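Local coordinates for protein toll (Drosophila melanogaster, PDB 4LXR) that binds cleaved, activated spaetzle through this leucine-rich-repeat ectodomain, switching on Toll signalling in antifungal immunity and embryonic dorsal-ventral patterning, at residues 692-696 against 697-701; 678-682 against 683-687; 603-607 against 608-612; 655-658 against 659-663. All coordinates share one frame; numbering follows the deposited sequence.

How the contacts relate
Along the chain the order is contact 3, 4, 2, 1, all in the C-terminal leucine-rich-repeat array of the ectodomain. Contact 3 opens this array at strand 609-613; contacts 4 and 2 lie in the loops that follow strands 643-647 and 669-671, and contact 1 leaves strand 691-693. These strands belong to one sheet. Contacts 4 and 2, centres 9 Å apart, occupy equivalent loops of successive repeats and touch where A659 N meets D683 O, a probable hydrogen bond, and L656 O packs on Q684 NE2. Contact 2 touches contact 1, centres 12 Å apart, where L699 packs on S679 and I680. Contact 3 stands apart, its centre 17 Å from contact 4. Cap and turns thus form one solenoid.

Contact 1 (692-696 against 697-701); sequences LDISW and NHLQM. With NAG (2-acetamido-2-deoxy-beta-D-glucopyranose), chain G.
N697 folds its carboxamide back against the turn that precedes it. ND2 donates to S695 O at 2.9 Å, a bent bond (131° at the hydrogen) reaching the oxygen from above its carbonyl plane. A chi1 of -85° keeps CG beside the backbone N and anti to the carbonyl carbon, which brings ND2 within reach of S695 O. The same ND2 also donates to L672 O of the preceding repeat, while OD1 accepts from L677 N. S695 is itself held by D693 in an Asx turn: D693 OD1 receives S695 N at 3.0 Å, nearly along the C-O axis, and S695 OG at 2.6 Å on its syn lone pair. On the apolar side, I694 CD1 meets L699 CD1 at 3.8 Å, the two side chains crossing at about a right angle. H698 turns its ring edge to the sugar, NE2 donating to ring atom O5 of the N-acetylglucosamine at 3.0 Å. Putting a leucine at N697 would probably leave S695 O, L672 O and L677 N without their side-chain partner. This buried asparagine, at the Asn position of the LxxLxLxxN repeat, thus satisfies backbone polar groups of two successive turns, as in an asparagine ladder.

Contact 2 (678-682 against 683-687); sequences TSIDV and DQLPT
D681 and Q684 grip each other twice. The backbone N of D681 donates to Q684 OE1 at 3.0 Å in an almost straight bond (176°), arriving from above the carboxamide plane, and Q684 N returns a bond to D681 O at 2.9 Å. The Q684 chain runs extended beyond CG, which carries OE1 back along the preceding strand-like backbone to D681. A water lies between S679 O, 2.7 Å away, and this same OE1. The hydrogen-bonded turn, with Q684 buried, is the tight part. On its buried apolar side I680 CG2 meets L685 CD2 at 4.0 Å, their side chains crossing at about a right angle, and L685 and V682 both pack on F709 of helix 704-710. The short 3-10 turn entered here belongs to LRR 17, in the return segment that leads from strand 669-671 back to the next strand, 691-693. Replacing Q684 by a leucine would deprive D681 N of its acceptor and is likely to let the start of the turn shift. The outer side, where D683 is exposed, is looser. D681 OD1 accepts D683 N through its anti lone pair in an Asx turn, yet also lies only 2.8 Å from D683 OD2, the two carboxylate planes 17° apart; this closeness would probably raise the affinity of the pair for a proton.

Contact 3 (603-607 against 608-612); sequences KCPRG and CNCHV
C604 and C610 point their side chains at each other and join in a disulfide, SG to SG 2.1 Å, with a torsion of 79° about the S-S bond. C604 presents its sulfur with SG opposite the backbone N (chi1 -161°), whereas C610 SG stands beside its own backbone N, anti to the carbonyl carbon. The P605 ring borders the sulfurs of both C608 and C610: its CD lies 3.7 Å from C610 SG, and its CB 3.6 Å from C608 SG. C608 comes in from the far side of a tight turn, closed by the backbone bond from C608 N to P605 O (3.1 Å), the donor standing above the carbonyl plane. C608 SG is bonded in turn to C623, so the proline touches two disulfides at once, while R606 points away from the 608-612 segment. Strand 609-613 pairs with 618-622 on one flank and with 590-592 on the other. Disulfides joining the first cysteine to the third and the second to the fourth, C604-C610 and C608-C623, fit an LRRNT module, the cysteine-rich cap at the N-terminal end of a leucine-rich-repeat array, here following the LRRCT module of the preceding one.

Contact 4 (655-658 against 659-663); sequences RLPS and ANTPG
The carbonyl group of S658 is the flat group at the centre, and T661 meets one face of it with two donors. T661 OG1 donates to S658 O at 2.8 Å, tilted 29° from the carbonyl plane, and T661 N reaches the same oxygen from the same face at 3.3 Å, standing farther out of the plane. The N-H bond is fairly straight, 161° at the hydrogen. The hydroxyl can take part because T661 holds OG1 beside its backbone N (chi1 -54°), with CG2 directed the other way. OG1 also brushes the rim of the proline ring, 3.7 Å from P657 CB. On the other end of the turn S658 OG is set between the backbone N and the carbonyl carbon, leaning toward the following peptides; N660 N gives it a weak bond at 3.5 Å. N660 itself is exposed, its CB 4.0 Å from S658 OG. Two bonds on one oxygen therefore fix the turn. Inward, L656 and P657 lie against Y664, and the A659 backbone is paired with D683 of the next repeat, tying the outer turn to its neighbour. S658 to T661 form a type I beta turn in the return segment of LRR 16, following the leucine-proline pair L656-P657 in the variable half of a leucine-rich repeat.

Contact 1 (692-696 against 697-701)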
# COMPACT_ATOMS: atom_id res chain seq x y z
N LEU A 692 37.43 -47.16 12.18
CA LEU A 692 37.03 -48.47 12.67
C LEU A 692 36.75 -48.36 14.16
O LEU A 692 37.68 -48.22 14.96
CB LEU A 692 38.13 -49.50 12.41
CG LEU A 692 37.92 -50.96 12.80
CD1 LEU A 692 36.80 -51.60 11.97
CD2 LEU A 692 39.23 -51.77 12.66
N ASP A 693 35.48 -48.43 14.53
CA ASP A 693 35.13 -48.39 15.93
C ASP A 693 34.73 -49.79 16.32
O ASP A 693 33.62 -50.23 16.02
CB ASP A 693 33.98 -47.40 16.19
CG ASP A 693 33.55 -47.33 17.66
OD1 ASP A 693 33.98 -48.16 18.49
OD2 ASP A 693 32.76 -46.43 17.99
N ILE A 694 35.65 -50.50 16.99
CA ILE A 694 35.38 -51.84 17.48
C ILE A 694 35.44 -51.87 19.00
O ILE A 694 35.79 -52.89 19.59
CB ILE A 694 36.35 -52.89 16.90
CG1 ILE A 694 37.81 -52.45 17.08
CG2 ILE A 694 35.99 -53.20 15.45
CD1 ILE A 694 38.82 -53.25 16.28
N SER A 695 35.09 -50.76 19.62
CA SER A 695 34.98 -50.70 21.08
C SER A 695 33.80 -51.53 21.59
O SER A 695 32.84 -51.81 20.85
CB SER A 695 34.87 -49.25 21.56
OG SER A 695 33.75 -48.59 21.00
N TRP A 696 33.87 -51.92 22.86
CA TRP A 696 32.82 -52.70 23.51
C TRP A 696 32.42 -53.94 22.72
O TRP A 696 31.24 -54.20 22.49
CB TRP A 696 31.62 -51.82 23.87
CG TRP A 696 32.06 -50.72 24.77
CD1 TRP A 696 32.37 -49.43 24.42
CD2 TRP A 696 32.35 -50.83 26.17
NE1 TRP A 696 32.81 -48.73 25.52
CE2 TRP A 696 32.80 -49.57 26.61
CE3 TRP A 696 32.25 -51.88 27.10
CZ2 TRP A 696 33.15 -49.32 27.94
CZ3 TRP A 696 32.60 -51.63 28.42
CH2 TRP A 696 33.05 -50.36 28.82
N ASN A 697 33.43 -54.69 22.29
CA ASN A 697 33.21 -55.98 21.67
C ASN A 697 33.80 -57.07 22.57
O ASN A 697 33.91 -56.86 23.77
CB ASN A 697 33.76 -56.00 20.25
CG ASN A 697 32.76 -55.45 19.23
OD1 ASN A 697 32.05 -56.22 18.59
ND2 ASN A 697 32.68 -54.13 19.10
N HIS A 698 34.16 -58.22 22.01
CA HIS A 698 34.73 -59.31 22.82
C HIS A 698 36.18 -59.62 22.44
O HIS A 698 36.60 -60.78 22.48
CB HIS A 698 33.91 -60.61 22.67
CG HIS A 698 32.52 -60.53 23.21
ND1 HIS A 698 31.99 -59.38 23.76
CD2 HIS A 698 31.54 -61.46 23.29
CE1 HIS A 698 30.75 -59.60 24.15
NE2 HIS A 698 30.45 -60.86 23.88
N LEU A 699 36.93 -58.60 22.05
CA LEU A 699 38.25 -58.80 21.47
C LEU A 699 39.31 -58.97 22.54
O LEU A 699 39.32 -58.27 23.55
CB LEU A 699 38.63 -57.62 20.57
CG LEU A 699 37.70 -57.29 19.40
CD1 LEU A 699 38.16 -55.97 18.78
CD2 LEU A 699 37.72 -58.40 18.36
N GLN A 700 40.22 -59.90 22.31
CA GLN A 700 41.29 -60.16 23.26
C GLN A 700 42.64 -59.73 22.71
O GLN A 700 43.59 -59.50 23.46
CB GLN A 700 41.32 -61.63 23.65
CG GLN A 700 40.05 -62.09 24.35
CD GLN A 700 40.26 -63.34 25.18
OE1 GLN A 700 41.37 -63.64 25.60
NE2 GLN A 700 39.18 -64.07 25.42
N MET A 701 42.71 -59.59 21.39
CA MET A 701 43.98 -59.38 20.73
C MET A 701 43.78 -58.87 19.30
O MET A 701 42.71 -59.04 18.74
CB MET A 701 44.76 -60.72 20.75
CG MET A 701 45.76 -60.95 19.65
SD MET A 701 44.98 -61.71 18.22
CE MET A 701 46.44 -62.23 17.31
C1 NAG G . 26.76 -61.59 22.84
C2 NAG G . 25.84 -62.78 23.11
C3 NAG G . 24.96 -62.50 24.33
C4 NAG G . 25.80 -62.06 25.53
C5 NAG G . 26.73 -60.92 25.13
C6 NAG G . 27.72 -60.55 26.22
C7 NAG G . 25.38 -63.88 20.95
C8 NAG G . 24.39 -64.03 19.84
N2 NAG G . 25.01 -63.07 21.95
O3 NAG G . 24.20 -63.66 24.67
O4 NAG G . 24.92 -61.62 26.55
O5 NAG G . 27.52 -61.30 23.99
O6 NAG G . 27.56 -59.19 26.61
O7 NAG G . 26.46 -64.46 20.95

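Contact 2 (678-682 against 683-687)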
# COMPACT_ATOMS: atom_id res chain seq x y z
N THR A 678 34.77 -61.41 18.31
CA THR A 678 35.86 -62.08 19.03
C THR A 678 37.21 -62.03 18.30
O THR A 678 38.25 -62.29 18.90
CB THR A 678 35.50 -63.53 19.40
OG1 THR A 678 35.10 -64.25 18.22
CG2 THR A 678 34.37 -63.55 20.42
N SER A 679 37.20 -61.69 17.02
CA SER A 679 38.44 -61.61 16.26
C SER A 679 38.26 -60.76 15.00
O SER A 679 37.17 -60.67 14.45
CB SER A 679 38.95 -63.00 15.88
OG SER A 679 37.93 -63.75 15.24
N ILE A 680 39.33 -60.11 14.57
CA ILE A 680 39.29 -59.30 13.37
C ILE A 680 40.38 -59.74 12.39
O ILE A 680 41.56 -59.68 12.70
CB ILE A 680 39.54 -57.81 13.67
CG1 ILE A 680 38.54 -57.28 14.70
CG2 ILE A 680 39.45 -57.01 12.38
CD1 ILE A 680 37.11 -57.17 14.19
N ASP A 681 39.97 -60.15 11.21
CA ASP A 681 40.94 -60.44 10.17
C ASP A 681 41.04 -59.24 9.25
O ASP A 681 40.03 -58.59 8.95
CB ASP A 681 40.53 -61.68 9.37
CG ASP A 681 41.72 -62.38 8.74
OD1 ASP A 681 42.24 -61.88 7.72
OD2 ASP A 681 42.15 -63.42 9.28
N VAL A 682 42.25 -58.95 8.79
CA VAL A 682 42.48 -57.87 7.84
C VAL A 682 41.68 -58.05 6.54
O VAL A 682 41.33 -57.08 5.87
CB VAL A 682 43.99 -57.71 7.54
CG1 VAL A 682 44.52 -58.97 6.84
CG2 VAL A 682 44.26 -56.46 6.71
N ASP A 683 41.37 -59.30 6.17
CA ASP A 683 40.59 -59.53 4.96
C ASP A 683 39.08 -59.38 5.20
O ASP A 683 38.27 -59.64 4.31
CB ASP A 683 40.94 -60.87 4.28
CG ASP A 683 40.69 -62.08 5.17
OD1 ASP A 683 39.61 -62.18 5.79
OD2 ASP A 683 41.59 -62.95 5.24
N GLN A 684 38.73 -58.96 6.41
CA GLN A 684 37.36 -58.57 6.73
C GLN A 684 37.23 -57.05 6.73
O GLN A 684 36.15 -56.52 6.99
CB GLN A 684 36.96 -59.11 8.11
CG GLN A 684 36.66 -60.60 8.15
CD GLN A 684 36.62 -61.14 9.58
OE1 GLN A 684 37.08 -60.49 10.51
NE2 GLN A 684 36.06 -62.33 9.74
N LEU A 685 38.32 -56.35 6.44
CA LEU A 685 38.32 -54.89 6.53
C LEU A 685 38.25 -54.22 5.17
O LEU A 685 39.18 -54.35 4.38
CB LEU A 685 39.55 -54.39 7.29
CG LEU A 685 39.69 -54.87 8.73
CD1 LEU A 685 41.01 -54.41 9.32
CD2 LEU A 685 38.51 -54.39 9.57
N PRO A 686 37.16 -53.50 4.90
CA PRO A 686 37.00 -52.80 3.62
C PRO A 686 38.18 -51.89 3.29
O PRO A 686 38.79 -51.30 4.19
CB PRO A 686 35.70 -52.00 3.79
CG PRO A 686 35.30 -52.17 5.23
CD PRO A 686 35.94 -53.42 5.72
N THR A 687 38.51 -51.81 2.01
CA THR A 687 39.76 -51.20 1.56
C THR A 687 39.79 -49.67 1.68
O THR A 687 40.85 -49.09 1.91
CB THR A 687 40.10 -51.69 0.12
OG1 THR A 687 41.37 -52.35 0.15
CG2 THR A 687 40.14 -50.53 -0.89
O HOH W 1 34.97 -61.00 12.95

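Contact 3 (603-607 against 608-612)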
# COMPACT_ATOMS: atom_id res chain seq x y z
N LYS A 603 19.45 -52.08 -2.27
CA LYS A 603 19.02 -50.90 -1.53
C LYS A 603 19.04 -51.09 -0.01
O LYS A 603 19.88 -51.83 0.51
CB LYS A 603 17.65 -50.42 -2.02
CG LYS A 603 17.69 -49.92 -3.45
CD LYS A 603 16.44 -49.14 -3.80
CE LYS A 603 16.57 -48.52 -5.18
NZ LYS A 603 15.41 -47.63 -5.47
N CYS A 604 18.13 -50.44 0.72
CA CYS A 604 18.19 -50.44 2.18
C CYS A 604 17.78 -51.76 2.83
O CYS A 604 16.67 -52.24 2.62
CB CYS A 604 17.38 -49.28 2.78
SG CYS A 604 17.84 -48.86 4.50
N PRO A 605 18.67 -52.34 3.65
CA PRO A 605 18.43 -53.61 4.35
C PRO A 605 17.17 -53.57 5.22
O PRO A 605 16.81 -52.51 5.71
CB PRO A 605 19.68 -53.78 5.23
CG PRO A 605 20.72 -52.95 4.56
CD PRO A 605 20.00 -51.79 3.96
N ARG A 606 16.55 -54.73 5.42
CA ARG A 606 15.22 -54.85 6.05
C ARG A 606 14.93 -53.94 7.24
O ARG A 606 14.17 -52.98 7.13
CB ARG A 606 14.91 -56.31 6.41
CG ARG A 606 14.39 -57.13 5.23
CD ARG A 606 13.97 -58.53 5.66
NE ARG A 606 13.32 -59.26 4.57
CZ ARG A 606 12.91 -60.52 4.66
NH1 ARG A 606 13.09 -61.21 5.78
NH2 ARG A 606 12.33 -61.11 3.62
N GLY A 607 15.53 -54.25 8.39
CA GLY A 607 15.27 -53.49 9.60
C GLY A 607 16.21 -52.32 9.78
O GLY A 607 16.56 -51.95 10.90
N CYS A 608 16.64 -51.74 8.66
CA CYS A 608 17.58 -50.64 8.68
C CYS A 608 16.95 -49.41 8.03
O CYS A 608 16.09 -49.54 7.15
CB CYS A 608 18.89 -51.00 7.95
SG CYS A 608 19.77 -52.47 8.57
N ASN A 609 17.37 -48.23 8.46
CA ASN A 609 17.03 -47.01 7.74
C ASN A 609 18.31 -46.45 7.14
O ASN A 609 19.40 -46.58 7.73
CB ASN A 609 16.34 -45.99 8.65
CG ASN A 609 17.24 -45.51 9.78
OD1 ASN A 609 17.96 -44.53 9.63
ND2 ASN A 609 17.20 -46.20 10.91
N CYS A 610 18.19 -45.87 5.95
CA CYS A 610 19.34 -45.42 5.18
C CYS A 610 19.04 -44.08 4.53
O CYS A 610 17.93 -43.85 4.06
CB CYS A 610 19.70 -46.44 4.09
SG CYS A 610 19.78 -48.18 4.63
N HIS A 611 20.02 -43.18 4.49
CA HIS A 611 19.82 -41.92 3.79
C HIS A 611 21.12 -41.43 3.18
O HIS A 611 22.19 -41.97 3.46
CB HIS A 611 19.24 -40.85 4.71
CG HIS A 611 20.13 -40.51 5.87
ND1 HIS A 611 19.98 -41.10 7.11
CD2 HIS A 611 21.18 -39.67 5.98
CE1 HIS A 611 20.90 -40.62 7.93
NE2 HIS A 611 21.64 -39.75 7.27
N VAL A 612 21.00 -40.39 2.37
CA VAL A 612 22.13 -39.78 1.69
C VAL A 612 22.27 -38.33 2.15
O VAL A 612 21.28 -37.60 2.26
CB VAL A 612 21.95 -39.83 0.16
CG1 VAL A 612 22.86 -38.83 -0.53
CG2 VAL A 612 22.21 -41.23 -0.36

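Contact 4 (655-658 against 659-663)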
# COMPACT_ATOMS: atom_id res chain seq x y z
N ARG A 655 30.66 -62.03 13.74
CA ARG A 655 31.81 -61.96 12.85
C ARG A 655 31.53 -60.91 11.77
O ARG A 655 30.39 -60.52 11.57
CB ARG A 655 32.06 -63.34 12.24
CG ARG A 655 33.37 -63.49 11.48
CD ARG A 655 33.53 -64.90 10.89
NE ARG A 655 33.37 -65.95 11.89
CZ ARG A 655 34.28 -66.26 12.82
NH1 ARG A 655 35.42 -65.58 12.89
NH2 ARG A 655 34.04 -67.24 13.68
N LEU A 656 32.58 -60.45 11.09
CA LEU A 656 32.42 -59.57 9.95
C LEU A 656 32.52 -60.39 8.66
O LEU A 656 33.14 -61.45 8.65
CB LEU A 656 33.48 -58.47 9.96
CG LEU A 656 33.41 -57.46 11.11
CD1 LEU A 656 34.58 -56.48 11.04
CD2 LEU A 656 32.08 -56.71 11.10
N PRO A 657 31.89 -59.91 7.57
CA PRO A 657 32.06 -60.63 6.30
C PRO A 657 33.40 -60.24 5.69
O PRO A 657 34.07 -59.36 6.24
CB PRO A 657 30.90 -60.09 5.45
CG PRO A 657 30.69 -58.70 5.96
CD PRO A 657 30.99 -58.76 7.45
N SER A 658 33.79 -60.87 4.58
CA SER A 658 35.04 -60.51 3.93
C SER A 658 34.92 -59.17 3.20
O SER A 658 33.82 -58.71 2.88
CB SER A 658 35.52 -61.61 2.98
OG SER A 658 34.93 -61.49 1.71
N ALA A 659 36.07 -58.53 2.95
CA ALA A 659 36.10 -57.20 2.36
C ALA A 659 35.66 -57.18 0.89
O ALA A 659 35.47 -56.11 0.32
CB ALA A 659 37.49 -56.60 2.50
N ASN A 660 35.50 -58.35 0.28
CA ASN A 660 35.10 -58.44 -1.13
C ASN A 660 33.59 -58.41 -1.33
O ASN A 660 33.10 -58.38 -2.45
CB ASN A 660 35.68 -59.70 -1.77
CG ASN A 660 37.08 -59.49 -2.28
OD1 ASN A 660 37.39 -58.44 -2.85
ND2 ASN A 660 37.95 -60.47 -2.08
N THR A 661 32.86 -58.40 -0.22
CA THR A 661 31.40 -58.47 -0.24
C THR A 661 30.79 -57.23 -0.91
O THR A 661 31.16 -56.12 -0.58
CB THR A 661 30.86 -58.64 1.19
OG1 THR A 661 31.49 -59.78 1.79
CG2 THR A 661 29.36 -58.84 1.19
N PRO A 662 29.87 -57.44 -1.86
CA PRO A 662 29.19 -56.32 -2.54
C PRO A 662 28.55 -55.34 -1.56
O PRO A 662 27.91 -55.77 -0.59
CB PRO A 662 28.12 -57.02 -3.41
CG PRO A 662 28.15 -58.48 -3.03
CD PRO A 662 29.51 -58.74 -2.45
N GLY A 663 28.73 -54.04 -1.82
CA GLY A 663 28.28 -52.99 -0.91
C GLY A 663 29.25 -52.78 0.24
O GLY A 663 29.88 -51.73 0.36